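Local atomic coordinates of activated BY transcription factor SSRB (Salmonella enterica, PDB entry 2WNW), a protein that belongs to glycosyl hydrolase family 30, with a TIM barrel joined to a beta-sandwich domain. Residues A[79-84]-A[365-370]. Residues are numbered along the deposited sequence; the frame is centred on the assembly and turned at random.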
ATOM      1  N   GLN A  79      -9.934  20.342  23.648  1.00 29.58           N
ATOM      2  CA  GLN A  79      -8.523  20.505  23.974  1.00 29.58           C
ATOM      3  C   GLN A  79      -7.854  19.172  24.296  1.00 27.83           C
ATOM      4  O   GLN A  79      -6.651  19.118  24.547  1.00 26.18           O
ATOM      5  CB  GLN A  79      -8.351  21.471  25.149  1.00 34.49           C
ATOM      6  CG  GLN A  79      -8.706  22.910  24.803  1.00 39.09           C
ATOM      7  CD  GLN A  79     -10.196  23.113  24.601  1.00 42.66           C
ATOM      8  OE1 GLN A  79     -10.617  23.926  23.776  1.00 45.56           O
ATOM      9  NE2 GLN A  79     -11.003  22.385  25.367  1.00 43.71           N
ATOM     10  N   GLU A  80      -8.639  18.099  24.295  1.00 24.63           N
ATOM     11  CA  GLU A  80      -8.103  16.769  24.558  1.00 23.84           C
ATOM     12  C   GLU A  80      -8.327  15.894  23.326  1.00 20.84           C
ATOM     13  O   GLU A  80      -8.020  16.314  22.214  1.00 19.65           O
ATOM     14  CB  GLU A  80      -8.764  16.154  25.795  1.00 24.51           C
ATOM     15  CG  GLU A  80      -8.369  16.833  27.103  1.00 27.65           C
ATOM     16  CD  GLU A  80      -6.924  16.567  27.503  1.00 30.57           C
ATOM     17  OE1 GLU A  80      -6.467  17.177  28.494  1.00 32.87           O
ATOM     18  OE2 GLU A  80      -6.245  15.752  26.842  1.00 28.78           O
ATOM     19  N   HIS A  81      -8.871  14.693  23.502  1.00 19.83           N
ATOM     20  CA  HIS A  81      -9.070  13.824  22.353  1.00 18.04           C
ATOM     21  C   HIS A  81     -10.077  14.312  21.331  1.00 17.62           C
ATOM     22  O   HIS A  81     -10.064  13.859  20.194  1.00 15.81           O
ATOM     23  CB  HIS A  81      -9.409  12.400  22.795  1.00 19.24           C
ATOM     24  CG  HIS A  81      -8.201  11.537  22.970  1.00 20.26           C
ATOM     25  ND1 HIS A  81      -8.235  10.166  22.832  1.00 22.57           N
ATOM     26  CD2 HIS A  81      -6.914  11.856  23.248  1.00 17.86           C
ATOM     27  CE1 HIS A  81      -7.021   9.678  23.012  1.00 19.20           C
ATOM     28  NE2 HIS A  81      -6.200  10.681  23.267  1.00 21.32           N
ATOM     29  N   ASN A  82     -10.949  15.231  21.734  1.00 17.82           N
ATOM     30  CA  ASN A  82     -11.924  15.805  20.811  1.00 19.25           C
ATOM     31  C   ASN A  82     -12.651  14.775  19.943  1.00 18.49           C
ATOM     32  O   ASN A  82     -12.767  14.954  18.733  1.00 19.77           O
ATOM     33  CB  ASN A  82     -11.207  16.823  19.910  1.00 21.64           C
ATOM     34  CG  ASN A  82     -12.154  17.561  18.988  1.00 24.15           C
ATOM     35  OD1 ASN A  82     -13.125  18.167  19.437  1.00 25.72           O
ATOM     36  ND2 ASN A  82     -11.871  17.520  17.686  1.00 25.67           N
ATOM     37  N   TYR A  83     -13.141  13.699  20.554  1.00 19.33           N
ATOM     38  CA  TYR A  83     -13.852  12.675  19.797  1.00 18.74           C
ATOM     39  C   TYR A  83     -15.023  13.294  19.045  1.00 20.08           C
ATOM     40  O   TYR A  83     -15.818  14.038  19.620  1.00 19.86           O
ATOM     41  CB  TYR A  83     -14.345  11.557  20.725  1.00 18.28           C
ATOM     42  CG  TYR A  83     -13.368  10.404  20.895  1.00 17.38           C
ATOM     43  CD1 TYR A  83     -13.756   9.231  21.546  1.00 16.49           C
ATOM     44  CD2 TYR A  83     -12.071  10.470  20.378  1.00 17.37           C
ATOM     45  CE1 TYR A  83     -12.883   8.153  21.675  1.00 17.87           C
ATOM     46  CE2 TYR A  83     -11.185   9.391  20.504  1.00 17.23           C
ATOM     47  CZ  TYR A  83     -11.602   8.236  21.151  1.00 18.90           C
ATOM     48  OH  TYR A  83     -10.750   7.158  21.264  1.00 16.81           O
ATOM     49  N   THR A  84     -15.121  12.975  17.757  1.00 18.79           N
ATOM     50  CA  THR A  84     -16.166  13.514  16.900  1.00 19.38           C
ATOM     51  C   THR A  84     -17.114  12.460  16.334  1.00 19.89           C
ATOM     52  O   THR A  84     -18.096  12.794  15.668  1.00 20.83           O
ATOM     53  CB  THR A  84     -15.541  14.307  15.740  1.00 19.09           C
ATOM     54  OG1 THR A  84     -14.596  13.479  15.047  1.00 19.45           O
ATOM     55  CG2 THR A  84     -14.818  15.529  16.273  1.00 18.05           C
ATOM     56  N   HIS A 365      -1.893   2.317  26.574  1.00 15.67           N
ATOM     57  CA  HIS A 365      -1.117   2.815  25.440  1.00 15.04           C
ATOM     58  C   HIS A 365      -2.008   3.184  24.254  1.00 15.64           C
ATOM     59  O   HIS A 365      -1.764   4.178  23.570  1.00 15.20           O
ATOM     60  CB  HIS A 365      -0.086   1.768  24.990  1.00 15.23           C
ATOM     61  CG  HIS A 365       1.159   1.733  25.828  1.00 17.25           C
ATOM     62  ND1 HIS A 365       1.151   1.958  27.188  1.00 17.04           N
ATOM     63  CD2 HIS A 365       2.444   1.457  25.501  1.00 18.50           C
ATOM     64  CE1 HIS A 365       2.377   1.821  27.662  1.00 17.88           C
ATOM     65  NE2 HIS A 365       3.180   1.517  26.660  1.00 17.28           N
ATOM     66  N   SER A 366      -3.036   2.379  24.010  1.00 14.01           N
ATOM     67  CA  SER A 366      -3.945   2.622  22.894  1.00 15.56           C
ATOM     68  C   SER A 366      -4.576   4.013  22.932  1.00 14.29           C
ATOM     69  O   SER A 366      -4.800   4.620  21.889  1.00 16.12           O
ATOM     70  CB  SER A 366      -5.039   1.553  22.865  1.00 15.88           C
ATOM     71  OG  SER A 366      -5.776   1.557  24.074  1.00 14.44           O
ATOM     72  N   TRP A 367      -4.856   4.525  24.127  1.00 15.68           N
ATOM     73  CA  TRP A 367      -5.455   5.853  24.242  1.00 16.11           C
ATOM     74  C   TRP A 367      -4.522   6.893  23.619  1.00 16.86           C
ATOM     75  O   TRP A 367      -4.967   7.766  22.879  1.00 15.79           O
ATOM     76  CB  TRP A 367      -5.713   6.210  25.712  1.00 16.70           C
ATOM     77  CG  TRP A 367      -6.517   7.475  25.893  1.00 17.98           C
ATOM     78  CD1 TRP A 367      -7.876   7.600  25.823  1.00 19.01           C
ATOM     79  CD2 TRP A 367      -6.006   8.792  26.147  1.00 18.68           C
ATOM     80  NE1 TRP A 367      -8.246   8.915  26.019  1.00 19.26           N
ATOM     81  CE2 TRP A 367      -7.117   9.668  26.217  1.00 19.86           C
ATOM     82  CE3 TRP A 367      -4.718   9.319  26.319  1.00 20.15           C
ATOM     83  CZ2 TRP A 367      -6.976  11.043  26.452  1.00 19.52           C
ATOM     84  CZ3 TRP A 367      -4.577  10.687  26.553  1.00 20.66           C
ATOM     85  CH2 TRP A 367      -5.704  11.531  26.617  1.00 20.76           C
ATOM     86  N   TYR A 368      -3.227   6.793  23.913  1.00 17.47           N
ATOM     87  CA  TYR A 368      -2.256   7.737  23.361  1.00 17.87           C
ATOM     88  C   TYR A 368      -2.046   7.499  21.870  1.00 17.57           C
ATOM     89  O   TYR A 368      -1.827   8.442  21.114  1.00 17.40           O
ATOM     90  CB  TYR A 368      -0.915   7.640  24.095  1.00 18.47           C
ATOM     91  CG  TYR A 368      -1.023   7.922  25.573  1.00 19.60           C
ATOM     92  CD1 TYR A 368      -1.154   6.883  26.493  1.00 18.34           C
ATOM     93  CD2 TYR A 368      -1.041   9.233  26.050  1.00 19.31           C
ATOM     94  CE1 TYR A 368      -1.304   7.140  27.852  1.00 21.00           C
ATOM     95  CE2 TYR A 368      -1.193   9.502  27.409  1.00 20.72           C
ATOM     96  CZ  TYR A 368      -1.325   8.453  28.301  1.00 21.02           C
ATOM     97  OH  TYR A 368      -1.498   8.713  29.641  1.00 21.75           O
ATOM     98  N   GLY A 369      -2.123   6.236  21.453  1.00 18.17           N
ATOM     99  CA  GLY A 369      -1.962   5.910  20.047  1.00 16.00           C
ATOM    100  C   GLY A 369      -3.062   6.560  19.226  1.00 15.45           C
ATOM    101  O   GLY A 369      -2.799   7.181  18.199  1.00 16.38           O
ATOM    102  N   ILE A 370      -4.303   6.408  19.673  1.00 15.24           N
ATOM    103  CA  ILE A 370      -5.436   7.009  18.978  1.00 15.82           C
ATOM    104  C   ILE A 370      -5.241   8.525  18.984  1.00 16.81           C
ATOM    105  O   ILE A 370      -5.552   9.207  18.013  1.00 16.58           O
ATOM    106  CB  ILE A 370      -6.761   6.660  19.689  1.00 16.09           C
ATOM    107  CG1 ILE A 370      -7.012   5.151  19.596  1.00 15.39           C
ATOM    108  CG2 ILE A 370      -7.914   7.435  19.075  1.00 14.95           C
ATOM    109  CD1 ILE A 370      -8.199   4.679  20.419  1.00 17.02           C
TER
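The imidazole of H81 lies flat over one face of the W367 indole. This is an offset stack on the six-membered ring, with centroids 3.7 Å apart and planes only 8° from parallel. The imidazole also reaches the shared bond of the indole, near W367 CE2. At the rim of the indole, close to its plane, the carboxylate of E80 brings OE2 to 4.3 Å from W367 CH2. That carboxylate has its stronger partner in R375, with which it forms a salt bridge. Y368, the next residue along the helix, meets the indole edge through CD2. W367 takes its place with CG anti to the backbone N (chi1 -171°). H81 CB points toward the helix, and the edge of its ring comes up against the backbone of W367, in the ring plane.

In this glycosyl hydrolase family 30 TIM barrel, residues 79-84 lie in the loop between helix 65-76 and barrel strand 85-90. Their partner is helix 365-374, far along the chain. Y75 of helix 65-76 meets the rings of both W367 and Y83.

One turn after W367, I370 also faces the loop. Its CG2, anti to the backbone N, approaches the edge of the Y83 ring near the ring plane. I370 CG2 lies 3.6 Å from Y83 OH and 4.1 Å from Y83 CE2. I370 CD1 comes to 3.7 Å from the same Y83 OH, so both methyls of the isoleucine border the phenol tip. The two side chains cross at about a right angle. Y313 of helix 305-322 also touches I370.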